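Local coordinates for protein beta subunit of a putative Aromatic-ring-hydroxylating dioxygenase (Novosphingobium aromaticivorans DSM 12444, PDB 3EBY) that probably serves as the beta subunit of an aromatic-ring-hydroxylating dioxygenase, a subunit of the NTF2-like fold found here as a trimer, its own role not established, at residues 30-35 against 75-80; 43-48 against 62-67; 89-94 against 112-117; 38-43 against 140-145. All coordinates share one frame; numbering follows the deposited sequence. Where two conformers were deposited one is given.

Contact 1: 30-35 against 75-80; sequences DRLEQW and VALRKA
R78 leaves the last turn of helix 67-79 and makes every polar bond of this surface contact. From CB its chain starts with CG anti to the carbonyl carbon and kinks at once (chi2 -42°), so that CG and CD run past the carboxylate of E33, with CG 3.6 Å from E33 OE2. Beyond CG the chain is extended and brings NE to within 2.9 Å of E33 OE2, which it meets from above the carboxylate plane. NH2 does double duty. One of its hydrogens runs almost straight (177°) to the syn lone pair of E33 OE1, and the other reaches the backbone O of D30 at 2.9 Å. E33 is thus held side-on through NE and NH2, its carboxylate tilted only 25° from the guanidinium. The remaining nitrogen, NH1, meets D30 OD2 at 3.2 Å from above a carboxylate turned perpendicular to the guanidinium. D30 closes helix 8-28 with a Schellman motif, its positive phi turning the chain out of the last turn, so the salt-bridge network fastens the C-terminal ends of two helices of this NTF2-like fold to each other. D30 O lies close to the guanidinium plane, and the carboxylates of D30 and E33 bind the same group; together they would be expected to stabilise its positive charge. Over one face of the guanidinium lie CB and CG of L32. L32 CD1 touches L77 CD1 at 3.7 Å, the two leucines crossing at about a right angle; L32 also rests on L27 and V74, and L77 on L159 and P162.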
# COMPACT_ATOMS: atom_id res chain seq x y z
N ASP A 30 -18.45 -1.17 3.18
CA ASP A 30 -19.61 -2.05 3.35
C ASP A 30 -20.67 -1.82 2.25
O ASP A 30 -21.87 -1.97 2.50
CB ASP A 30 -20.24 -1.85 4.74
CG ASP A 30 -21.25 -2.93 5.08
OD1 ASP A 30 -20.95 -4.11 4.89
OD2 ASP A 30 -22.30 -2.57 5.63
N ARG A 31 -20.23 -1.50 1.04
CA ARG A 31 -21.12 -1.45 -0.12
C ARG A 31 -21.13 -2.82 -0.80
O ARG A 31 -20.79 -2.96 -1.98
CB ARG A 31 -20.71 -0.32 -1.08
CG ARG A 31 -21.00 1.05 -0.50
CD ARG A 31 -20.70 2.17 -1.44
NE ARG A 31 -19.27 2.47 -1.47
CZ ARG A 31 -18.46 2.10 -2.46
NH1 ARG A 31 -18.94 1.49 -3.52
NH2 ARG A 31 -17.16 2.30 -2.36
N LEU A 32 -21.56 -3.83 -0.04
CA LEU A 32 -21.38 -5.22 -0.46
C LEU A 32 -22.18 -5.55 -1.73
O LEU A 32 -21.74 -6.34 -2.57
CB LEU A 32 -21.78 -6.19 0.66
CG LEU A 32 -21.01 -6.11 2.00
CD1 LEU A 32 -21.46 -7.25 2.90
CD2 LEU A 32 -19.47 -6.14 1.82
N GLU A 33 -23.27 -4.83 -1.93
CA GLU A 33 -24.09 -5.04 -3.14
C GLU A 33 -23.33 -4.74 -4.45
O GLU A 33 -23.68 -5.28 -5.50
CB GLU A 33 -25.36 -4.19 -3.07
CG GLU A 33 -26.40 -4.71 -2.11
CD GLU A 33 -26.13 -4.35 -0.65
OE1 GLU A 33 -25.21 -3.53 -0.37
OE2 GLU A 33 -26.86 -4.90 0.22
N GLN A 34 -22.33 -3.87 -4.40
CA GLN A 34 -21.52 -3.56 -5.59
C GLN A 34 -20.55 -4.69 -5.94
O GLN A 34 -20.14 -4.84 -7.09
CB GLN A 34 -20.72 -2.24 -5.40
CG GLN A 34 -19.83 -1.86 -6.64
CD GLN A 34 -18.92 -0.60 -6.43
OE1 GLN A 34 -18.73 -0.14 -5.30
NE2 GLN A 34 -18.31 -0.12 -7.50
N TRP A 35 -20.19 -5.49 -4.93
CA TRP A 35 -19.09 -6.45 -5.07
C TRP A 35 -19.33 -7.50 -6.18
O TRP A 35 -18.44 -7.71 -7.02
CB TRP A 35 -18.76 -7.09 -3.70
CG TRP A 35 -17.75 -8.23 -3.76
CD1 TRP A 35 -16.39 -8.13 -3.94
CD2 TRP A 35 -18.01 -9.61 -3.45
NE1 TRP A 35 -15.81 -9.37 -3.85
CE2 TRP A 35 -16.78 -10.30 -3.55
CE3 TRP A 35 -19.17 -10.32 -3.13
CZ2 TRP A 35 -16.67 -11.68 -3.34
CZ3 TRP A 35 -19.07 -11.69 -2.93
CH2 TRP A 35 -17.81 -12.35 -2.99
N VAL A 75 -26.44 -11.40 0.16
CA VAL A 75 -27.80 -11.58 0.73
C VAL A 75 -27.75 -12.16 2.15
O VAL A 75 -28.42 -11.67 3.07
CB VAL A 75 -28.68 -12.46 -0.16
CG1 VAL A 75 -29.94 -12.92 0.60
CG2 VAL A 75 -29.04 -11.71 -1.46
N ALA A 76 -26.98 -13.23 2.33
CA ALA A 76 -26.85 -13.86 3.63
C ALA A 76 -26.21 -12.91 4.68
O ALA A 76 -26.61 -12.89 5.83
CB ALA A 76 -26.04 -15.15 3.51
N LEU A 77 -25.19 -12.16 4.27
CA LEU A 77 -24.52 -11.21 5.16
C LEU A 77 -25.48 -10.10 5.61
O LEU A 77 -25.47 -9.68 6.77
CB LEU A 77 -23.28 -10.61 4.46
CG LEU A 77 -22.11 -11.57 4.25
CD1 LEU A 77 -20.92 -10.88 3.60
CD2 LEU A 77 -21.68 -12.21 5.52
N ARG A 78 -26.33 -9.65 4.70
CA ARG A 78 -27.38 -8.68 5.05
C ARG A 78 -28.45 -9.29 5.97
O ARG A 78 -28.89 -8.67 6.92
CB ARG A 78 -28.06 -8.14 3.79
CG ARG A 78 -27.14 -7.38 2.85
CD ARG A 78 -26.24 -6.48 3.60
NE ARG A 78 -25.61 -5.48 2.75
CZ ARG A 78 -24.64 -4.69 3.17
NH1 ARG A 78 -24.14 -4.85 4.39
NH2 ARG A 78 -24.14 -3.76 2.37
N LYS A 79 -28.91 -10.48 5.62
CA LYS A 79 -29.97 -11.14 6.38
C LYS A 79 -29.52 -11.44 7.81
O LYS A 79 -30.25 -11.15 8.76
CB LYS A 79 -30.40 -12.43 5.67
CG LYS A 79 -31.75 -12.94 6.08
CD LYS A 79 -32.24 -14.02 5.11
N ALA A 80 -28.33 -12.02 7.97
CA ALA A 80 -27.86 -12.41 9.29
C ALA A 80 -26.78 -11.46 9.74
O ALA A 80 -25.66 -11.87 9.99
CB ALA A 80 -27.33 -13.86 9.26

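Contact 2: 43-48 against 62-67; sequences CLYQVI and MYCDSK
The Y45 ring presents its edge to the selenium of M62, a selenomethionine: SE lies 4.0 Å from Y45 CE2 and, seen from the ring centroid, 88° off the normal, a Met-aromatic contact. W35 meets the same tyrosine edge-to-face, and Y45 OH is hydrogen-bonded to the C-terminal carboxylate of I163. On the other face of the sheet the Y63 ring has Q46 OE1 at its edge, near its plane, while L44 CD1 approaches Y63 CE2 obliquely at 3.8 Å. Q46 and Y63 run side by side in the same direction with amide and ring planes 51° apart; the amide nitrogen of Q46 is bound to T147 OG1.

The backbone that carries these side chains is an antiparallel beta hairpin. Y45 and C64 form a hydrogen-bonded pair, with Y45 N to C64 O at 2.9 Å and nearly straight, and C64 N to Y45 O at 2.8 Å. V47 N donates to M62 O, and V47 CB lies 3.8 Å from M62 CB. Q46 and Y63 are the non-hydrogen-bonded pair between.

After C64 the strand ends, and D65 and S66 lead into helix 67-79, with S66 as its N-cap, its OG accepting from M69 N. L70 of that helix packs on C43, Y45 and C64, whereas strand 142-150 flanks the other edge of 43-49, placing the hairpin at the end of the sheet.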
# COMPACT_ATOMS: atom_id res chain seq x y z
N CYS A 43 -18.06 -16.58 -13.44
CA CYS A 43 -16.80 -16.22 -12.79
C CYS A 43 -16.36 -17.30 -11.80
O CYS A 43 -17.12 -18.25 -11.50
CB CYS A 43 -17.00 -14.91 -12.04
SG CYS A 43 -18.26 -14.99 -10.69
N LEU A 44 -15.17 -17.09 -11.23
CA LEU A 44 -14.66 -17.90 -10.14
C LEU A 44 -14.00 -16.98 -9.09
O LEU A 44 -13.19 -16.13 -9.44
CB LEU A 44 -13.67 -18.95 -10.65
CG LEU A 44 -13.04 -19.84 -9.55
CD1 LEU A 44 -14.11 -20.78 -8.95
CD2 LEU A 44 -11.88 -20.64 -10.10
N TYR A 45 -14.47 -17.06 -7.86
CA TYR A 45 -13.87 -16.36 -6.74
C TYR A 45 -13.55 -17.40 -5.67
O TYR A 45 -14.44 -18.14 -5.24
CB TYR A 45 -14.84 -15.32 -6.16
CG TYR A 45 -14.30 -14.63 -4.91
CD1 TYR A 45 -13.34 -13.63 -5.01
CD2 TYR A 45 -14.71 -15.02 -3.64
CE1 TYR A 45 -12.81 -13.00 -3.85
CE2 TYR A 45 -14.20 -14.41 -2.48
CZ TYR A 45 -13.29 -13.38 -2.59
OH TYR A 45 -12.80 -12.79 -1.43
N GLN A 46 -12.31 -17.42 -5.22
CA GLN A 46 -11.94 -18.32 -4.16
C GLN A 46 -10.87 -17.74 -3.25
O GLN A 46 -10.11 -16.82 -3.64
CB GLN A 46 -11.51 -19.68 -4.72
CG GLN A 46 -10.23 -19.70 -5.47
CD GLN A 46 -10.02 -21.01 -6.25
OE1 GLN A 46 -10.69 -22.03 -5.99
NE2 GLN A 46 -9.10 -20.98 -7.20
N VAL A 47 -10.85 -18.25 -2.03
CA VAL A 47 -9.92 -17.82 -1.00
C VAL A 47 -9.24 -19.12 -0.48
O VAL A 47 -9.92 -20.03 0.05
CB VAL A 47 -10.66 -17.05 0.14
CG1 VAL A 47 -9.67 -16.71 1.28
CG2 VAL A 47 -11.36 -15.75 -0.43
N ILE A 48 -7.93 -19.23 -0.72
CA ILE A 48 -7.19 -20.46 -0.48
C ILE A 48 -5.87 -20.18 0.20
O ILE A 48 -5.21 -19.18 -0.10
CB ILE A 48 -6.91 -21.22 -1.80
CG1 ILE A 48 -6.42 -20.24 -2.88
CG2 ILE A 48 -8.14 -21.92 -2.27
CD1 ILE A 48 -5.59 -20.91 -3.98
N MSE A 62 -13.33 -20.09 1.08
CA MSE A 62 -14.45 -19.34 0.51
C MSE A 62 -14.44 -19.64 -0.99
O MSE A 62 -13.37 -19.76 -1.60
CB MSE A 62 -14.31 -17.83 0.79
CG MSE A 62 -15.59 -17.06 0.66
SE MSE A 62 -15.44 -15.17 1.29
CE MSE A 62 -14.39 -15.34 2.43
N TYR A 63 -15.60 -19.96 -1.54
CA TYR A 63 -15.62 -20.47 -2.91
C TYR A 63 -16.95 -20.14 -3.62
O TYR A 63 -18.04 -20.44 -3.09
CB TYR A 63 -15.42 -21.97 -2.88
CG TYR A 63 -15.45 -22.62 -4.23
CD1 TYR A 63 -16.64 -23.07 -4.78
CD2 TYR A 63 -14.28 -22.82 -4.95
CE1 TYR A 63 -16.66 -23.69 -6.02
CE2 TYR A 63 -14.30 -23.40 -6.18
CZ TYR A 63 -15.49 -23.85 -6.71
OH TYR A 63 -15.49 -24.44 -7.93
N CYS A 64 -16.85 -19.47 -4.77
CA CYS A 64 -18.02 -19.10 -5.58
C CYS A 64 -17.69 -19.35 -7.04
O CYS A 64 -16.77 -18.74 -7.57
CB CYS A 64 -18.36 -17.63 -5.41
SG CYS A 64 -18.65 -17.03 -3.74
N ASP A 65 -18.48 -20.17 -7.72
CA ASP A 65 -18.20 -20.50 -9.12
C ASP A 65 -19.26 -19.94 -10.09
O ASP A 65 -19.36 -20.37 -11.27
CB ASP A 65 -18.02 -22.01 -9.28
CG ASP A 65 -19.28 -22.80 -8.98
OD1 ASP A 65 -20.34 -22.20 -8.70
OD2 ASP A 65 -19.21 -24.04 -9.04
N SER A 66 -20.01 -18.96 -9.61
CA SER A 66 -20.93 -18.19 -10.42
C SER A 66 -21.24 -16.87 -9.70
O SER A 66 -21.04 -16.74 -8.49
CB SER A 66 -22.23 -18.95 -10.63
OG SER A 66 -23.00 -19.00 -9.42
N LYS A 67 -21.78 -15.92 -10.43
CA LYS A 67 -22.22 -14.67 -9.82
C LYS A 67 -23.35 -14.90 -8.82
O LYS A 67 -23.44 -14.20 -7.81
CB LYS A 67 -22.64 -13.66 -10.88
CG LYS A 67 -22.93 -12.29 -10.28
CD LYS A 67 -23.16 -11.29 -11.32
CE LYS A 67 -21.86 -10.84 -11.94
NZ LYS A 67 -22.08 -9.88 -13.04

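Contact 3: 89-94 against 112-117; sequences RHLIGR and VVFQTR
Strands 87-101 and 104-116 pair here as an antiparallel beta hairpin, the outer end of the curved sheet of this NTF2-like fold and part of the trimer interface. Every touching residue is buried. R89 with F114 and L91 with V112 are hydrogen-bonded pairs; F114 N to R89 O (2.8 Å, 171°) is the straightest of their four bonds. H90 and V113 make the non-hydrogen-bonded pair between them.

The face bearing R89, L91, V112 and F114 turns to the other subunits: L91 and F114 meet their own counterparts in the third subunit, and V112 of the second subunit packs on both. Within the hairpin the L91 and F114 side chains cross obliquely, with L91 CD1 3.9 Å from F114 CE1, while V112 CG1 rests over one face of the phenyl ring. R89 bends at chi2 and chi3 away from the partner strand, and its NH1 reaches S110 OG of the second subunit.

The opposite face looks into the chain's own interior, where the H90 imidazole is held by D28 OD1 at ND1 and by the backbone O of I163 at NE2. With both nitrogens engaged its rotation should be fixed, and V113 CG2 lies over the ring, 3.7 Å from its centroid and 19° off the normal.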
# COMPACT_ATOMS: atom_id res chain seq x y z
N ARG A 89 -10.26 -2.67 6.42
CA ARG A 89 -9.47 -1.74 5.66
C ARG A 89 -8.53 -2.56 4.77
O ARG A 89 -7.70 -3.31 5.28
CB ARG A 89 -8.64 -0.90 6.64
CG ARG A 89 -7.80 0.14 6.01
CD ARG A 89 -8.66 1.09 5.26
NE ARG A 89 -9.80 1.54 6.06
CZ ARG A 89 -10.87 2.10 5.54
NH1 ARG A 89 -10.97 2.26 4.23
NH2 ARG A 89 -11.84 2.53 6.31
N HIS A 90 -8.64 -2.37 3.46
CA HIS A 90 -7.71 -3.01 2.49
C HIS A 90 -6.62 -2.02 2.07
O HIS A 90 -6.92 -0.85 1.75
CB HIS A 90 -8.45 -3.40 1.19
CG HIS A 90 -9.31 -4.62 1.28
ND1 HIS A 90 -10.51 -4.63 1.97
CD2 HIS A 90 -9.28 -5.77 0.56
CE1 HIS A 90 -11.10 -5.80 1.80
NE2 HIS A 90 -10.37 -6.53 0.97
N LEU A 91 -5.38 -2.49 2.04
CA LEU A 91 -4.36 -1.87 1.25
C LEU A 91 -3.93 -2.86 0.17
O LEU A 91 -3.54 -4.00 0.47
CB LEU A 91 -3.17 -1.38 2.08
CG LEU A 91 -3.39 -0.22 3.08
CD1 LEU A 91 -2.09 0.00 3.84
CD2 LEU A 91 -3.76 1.09 2.38
N ILE A 92 -4.00 -2.44 -1.08
CA ILE A 92 -3.66 -3.29 -2.20
C ILE A 92 -2.48 -2.71 -2.96
O ILE A 92 -2.46 -1.52 -3.35
CB ILE A 92 -4.90 -3.49 -3.15
CG1 ILE A 92 -6.11 -3.96 -2.31
CG2 ILE A 92 -4.59 -4.47 -4.27
CD1 ILE A 92 -7.48 -3.97 -3.06
N GLY A 93 -1.47 -3.54 -3.19
CA GLY A 93 -0.32 -3.13 -3.96
C GLY A 93 -0.61 -2.91 -5.43
O GLY A 93 -1.65 -3.35 -5.96
N ARG A 94 0.32 -2.25 -6.11
CA ARG A 94 0.25 -2.09 -7.56
C ARG A 94 0.28 -3.48 -8.23
O ARG A 94 1.02 -4.36 -7.81
CB ARG A 94 1.38 -1.21 -8.05
CG ARG A 94 1.41 -0.94 -9.54
CD ARG A 94 2.56 -0.01 -9.86
NE ARG A 94 2.70 0.30 -11.27
CZ ARG A 94 2.25 1.41 -11.84
NH1 ARG A 94 1.49 2.25 -11.16
NH2 ARG A 94 2.50 1.64 -13.12
N VAL A 112 -3.21 -6.55 2.02
CA VAL A 112 -3.41 -6.83 3.42
C VAL A 112 -4.73 -6.24 3.81
O VAL A 112 -5.03 -5.09 3.47
CB VAL A 112 -2.30 -6.29 4.33
CG1 VAL A 112 -2.64 -6.57 5.79
CG2 VAL A 112 -0.94 -6.95 3.96
N VAL A 113 -5.54 -7.04 4.50
CA VAL A 113 -6.78 -6.58 5.08
C VAL A 113 -6.55 -6.42 6.58
O VAL A 113 -6.09 -7.36 7.26
CB VAL A 113 -7.97 -7.59 4.87
CG1 VAL A 113 -9.24 -7.01 5.52
CG2 VAL A 113 -8.18 -7.89 3.41
N PHE A 114 -6.77 -5.22 7.04
CA PHE A 114 -6.69 -4.86 8.46
C PHE A 114 -8.12 -4.80 9.03
O PHE A 114 -9.06 -4.38 8.35
CB PHE A 114 -6.02 -3.49 8.62
CG PHE A 114 -4.67 -3.39 7.97
CD1 PHE A 114 -4.55 -3.08 6.62
CD2 PHE A 114 -3.52 -3.69 8.68
CE1 PHE A 114 -3.32 -3.03 6.01
CE2 PHE A 114 -2.27 -3.65 8.06
CZ PHE A 114 -2.17 -3.34 6.73
N GLN A 115 -8.27 -5.21 10.29
CA GLN A 115 -9.58 -5.28 10.88
C GLN A 115 -9.58 -4.67 12.27
O GLN A 115 -8.63 -4.89 13.05
CB GLN A 115 -10.04 -6.72 10.94
CG GLN A 115 -11.49 -6.89 11.26
CD GLN A 115 -11.93 -8.34 11.15
OE1 GLN A 115 -11.69 -9.13 12.05
NE2 GLN A 115 -12.52 -8.70 10.00
N THR A 116 -10.64 -3.92 12.57
CA THR A 116 -10.81 -3.33 13.89
C THR A 116 -12.09 -3.86 14.50
O THR A 116 -13.16 -3.76 13.89
CB THR A 116 -10.89 -1.79 13.83
OG1 THR A 116 -9.76 -1.27 13.13
CG2 THR A 116 -10.94 -1.20 15.22
N ARG A 117 -11.96 -4.52 15.64
CA ARG A 117 -13.08 -5.12 16.32
C ARG A 117 -13.46 -4.28 17.53
O ARG A 117 -12.92 -3.19 17.74
CB ARG A 117 -12.73 -6.56 16.75
CG ARG A 117 -12.43 -7.52 15.58
CD ARG A 117 -12.45 -9.00 16.00

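Contact 4: 38-43 against 140-145; sequences LFVDDC and TVRLKS
K144 NZ donates to the backbone O of D42 at 2.8 Å, the shortest hydrogen bond between these segments. It lies beside a short parallel bridge, F39 to L143, by which strand 39-40 joins the start of strand 142-150 in this NTF2-like fold. The lysine leaves its backbone pointing away from 38-43, but CG is anti to the backbone N and a bend at chi2 (59°) swings the chain round, so that CD and CE pass alongside the D42 carbonyl. The ammonium also makes a long salt bridge to D42 OD2, and a water accepts from NZ while donating weakly to that same carboxylate oxygen.

In the bridge L143 is held through both its backbone N and its backbone O: L143 N donates to L38 O at 3.0 Å, and L143 O accepts from V40 N at 2.9 Å, the latter donor standing above the carbonyl plane. The following K144 and S145 both face R133 in a classic beta bulge, and the chain turns a corner there, as 38-43 does at D41 and D42.

R142 lays its guanidinium over the backbone of V40, with V40 CA 3.7 Å above the centre of the plane. A water in that plane accepts from R142 NH1 and donates weakly to F39 O, whose stronger donor is K67 NZ. K67 also pairs with D41. The V40 side chain fits between its neighbours, CG1 against R142 CB and CG2 3.8 Å from K144 CD.

F39 and L143 lie side by side, pointing the same way; F39 packs on L70 of helix 67-79 and L143 on F19 of helix 8-28. L143 CD1 lies over the phenyl face, 3.6 Å from F39 CE2.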
# COMPACT_ATOMS: atom_id res chain seq x y z
N LEU A 38 -18.63 -6.52 -9.93
CA LEU A 38 -17.22 -6.36 -10.36
C LEU A 38 -16.70 -7.61 -11.08
O LEU A 38 -15.57 -7.63 -11.56
CB LEU A 38 -16.33 -6.03 -9.15
CG LEU A 38 -16.82 -4.85 -8.30
CD1 LEU A 38 -15.87 -4.56 -7.12
CD2 LEU A 38 -16.98 -3.59 -9.19
N PHE A 39 -17.53 -8.63 -11.11
CA PHE A 39 -17.19 -9.91 -11.76
C PHE A 39 -18.08 -10.14 -13.00
O PHE A 39 -19.18 -9.58 -13.11
CB PHE A 39 -17.44 -11.07 -10.79
CG PHE A 39 -16.57 -11.06 -9.56
CD1 PHE A 39 -16.88 -10.27 -8.47
CD2 PHE A 39 -15.50 -11.97 -9.44
CE1 PHE A 39 -16.03 -10.24 -7.33
CE2 PHE A 39 -14.71 -12.01 -8.29
CZ PHE A 39 -15.00 -11.15 -7.23
N VAL A 40 -17.61 -10.98 -13.93
CA VAL A 40 -18.47 -11.46 -15.01
C VAL A 40 -19.46 -12.46 -14.40
O VAL A 40 -19.24 -12.93 -13.27
CB VAL A 40 -17.68 -12.14 -16.14
CG1 VAL A 40 -16.58 -11.20 -16.67
CG2 VAL A 40 -17.09 -13.54 -15.69
N ASP A 41 -20.49 -12.83 -15.14
CA ASP A 41 -21.53 -13.76 -14.61
C ASP A 41 -20.94 -15.16 -14.35
O ASP A 41 -21.18 -15.78 -13.30
CB ASP A 41 -22.71 -13.89 -15.56
CG ASP A 41 -23.60 -12.63 -15.61
OD1 ASP A 41 -23.30 -11.65 -14.92
OD2 ASP A 41 -24.56 -12.63 -16.43
N ASP A 42 -20.17 -15.66 -15.33
CA ASP A 42 -19.57 -17.02 -15.26
C ASP A 42 -18.14 -16.92 -14.71
O ASP A 42 -17.15 -17.09 -15.42
CB ASP A 42 -19.59 -17.64 -16.65
CG ASP A 42 -19.03 -19.06 -16.68
OD1 ASP A 42 -18.92 -19.70 -15.61
OD2 ASP A 42 -18.65 -19.49 -17.78
N CYS A 43 -18.06 -16.58 -13.44
CA CYS A 43 -16.80 -16.22 -12.79
C CYS A 43 -16.36 -17.30 -11.80
O CYS A 43 -17.12 -18.25 -11.50
CB CYS A 43 -17.00 -14.91 -12.04
SG CYS A 43 -18.26 -14.99 -10.69
N THR A 140 -14.98 -2.30 -20.72
CA THR A 140 -15.18 -2.46 -19.28
C THR A 140 -14.07 -3.32 -18.61
O THR A 140 -13.19 -3.85 -19.31
CB THR A 140 -16.58 -3.02 -18.97
OG1 THR A 140 -16.73 -4.32 -19.57
CG2 THR A 140 -17.66 -2.06 -19.51
N VAL A 141 -14.04 -3.31 -17.29
CA VAL A 141 -13.05 -4.10 -16.52
C VAL A 141 -13.76 -4.95 -15.48
O VAL A 141 -14.28 -4.42 -14.52
CB VAL A 141 -12.02 -3.17 -15.79
CG1 VAL A 141 -11.09 -3.96 -14.96
CG2 VAL A 141 -11.26 -2.31 -16.82
N ARG A 142 -13.75 -6.27 -15.68
CA ARG A 142 -14.43 -7.18 -14.76
C ARG A 142 -13.55 -8.42 -14.54
O ARG A 142 -12.80 -8.84 -15.45
CB ARG A 142 -15.81 -7.59 -15.32
CG ARG A 142 -16.85 -6.45 -15.40
CD ARG A 142 -18.27 -6.99 -15.53
NE ARG A 142 -18.42 -7.68 -16.80
CZ ARG A 142 -19.45 -8.44 -17.14
NH1 ARG A 142 -20.50 -8.60 -16.33
NH2 ARG A 142 -19.43 -9.05 -18.32
N LEU A 143 -13.66 -9.01 -13.34
CA LEU A 143 -12.95 -10.23 -13.00
C LEU A 143 -13.63 -11.45 -13.62
O LEU A 143 -14.83 -11.67 -13.44
CB LEU A 143 -12.87 -10.42 -11.49
CG LEU A 143 -11.88 -9.54 -10.72
CD1 LEU A 143 -12.14 -9.61 -9.18
CD2 LEU A 143 -10.43 -9.94 -11.09
N LYS A 144 -12.87 -12.19 -14.42
CA LYS A 144 -13.24 -13.57 -14.82
C LYS A 144 -12.94 -14.54 -13.66
O LYS A 144 -13.76 -15.43 -13.31
CB LYS A 144 -12.46 -13.98 -16.07
CG LYS A 144 -12.72 -15.42 -16.54
CD LYS A 144 -14.18 -15.66 -16.86
CE LYS A 144 -14.39 -17.02 -17.53
NZ LYS A 144 -15.82 -17.20 -17.89
N SER A 145 -11.76 -14.40 -13.06
CA SER A 145 -11.42 -15.19 -11.88
C SER A 145 -10.49 -14.45 -10.95
O SER A 145 -9.57 -13.74 -11.38
CB SER A 145 -10.80 -16.53 -12.27
OG SER A 145 -9.52 -16.37 -12.86
O HOH W 1 -21.16 -7.07 -13.96
O HOH W 2 -15.37 -20.31 -18.07

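Overall arrangement
After helix 8-28 the chain enters 30-35, opening the loop that contact 1 closes at the end of helix 67-79. Segment 38-43 follows and finds its partner in contact 4 nearly a hundred residues later, so contacts 1 and 4 cross. Contact 2 is nested inside both loops. It shares C43 with contact 4 and is joined to it again through K67 and by a probable backbone hydrogen bond from L44 N to K144 O; W35 links it to contact 1. Contact 3 opens after contact 1 has closed, nested within contact 4. It lies about 20 Å, centre to centre, from contact 2, with the two hairpins ending one sheet on opposite sides of the chain's centre.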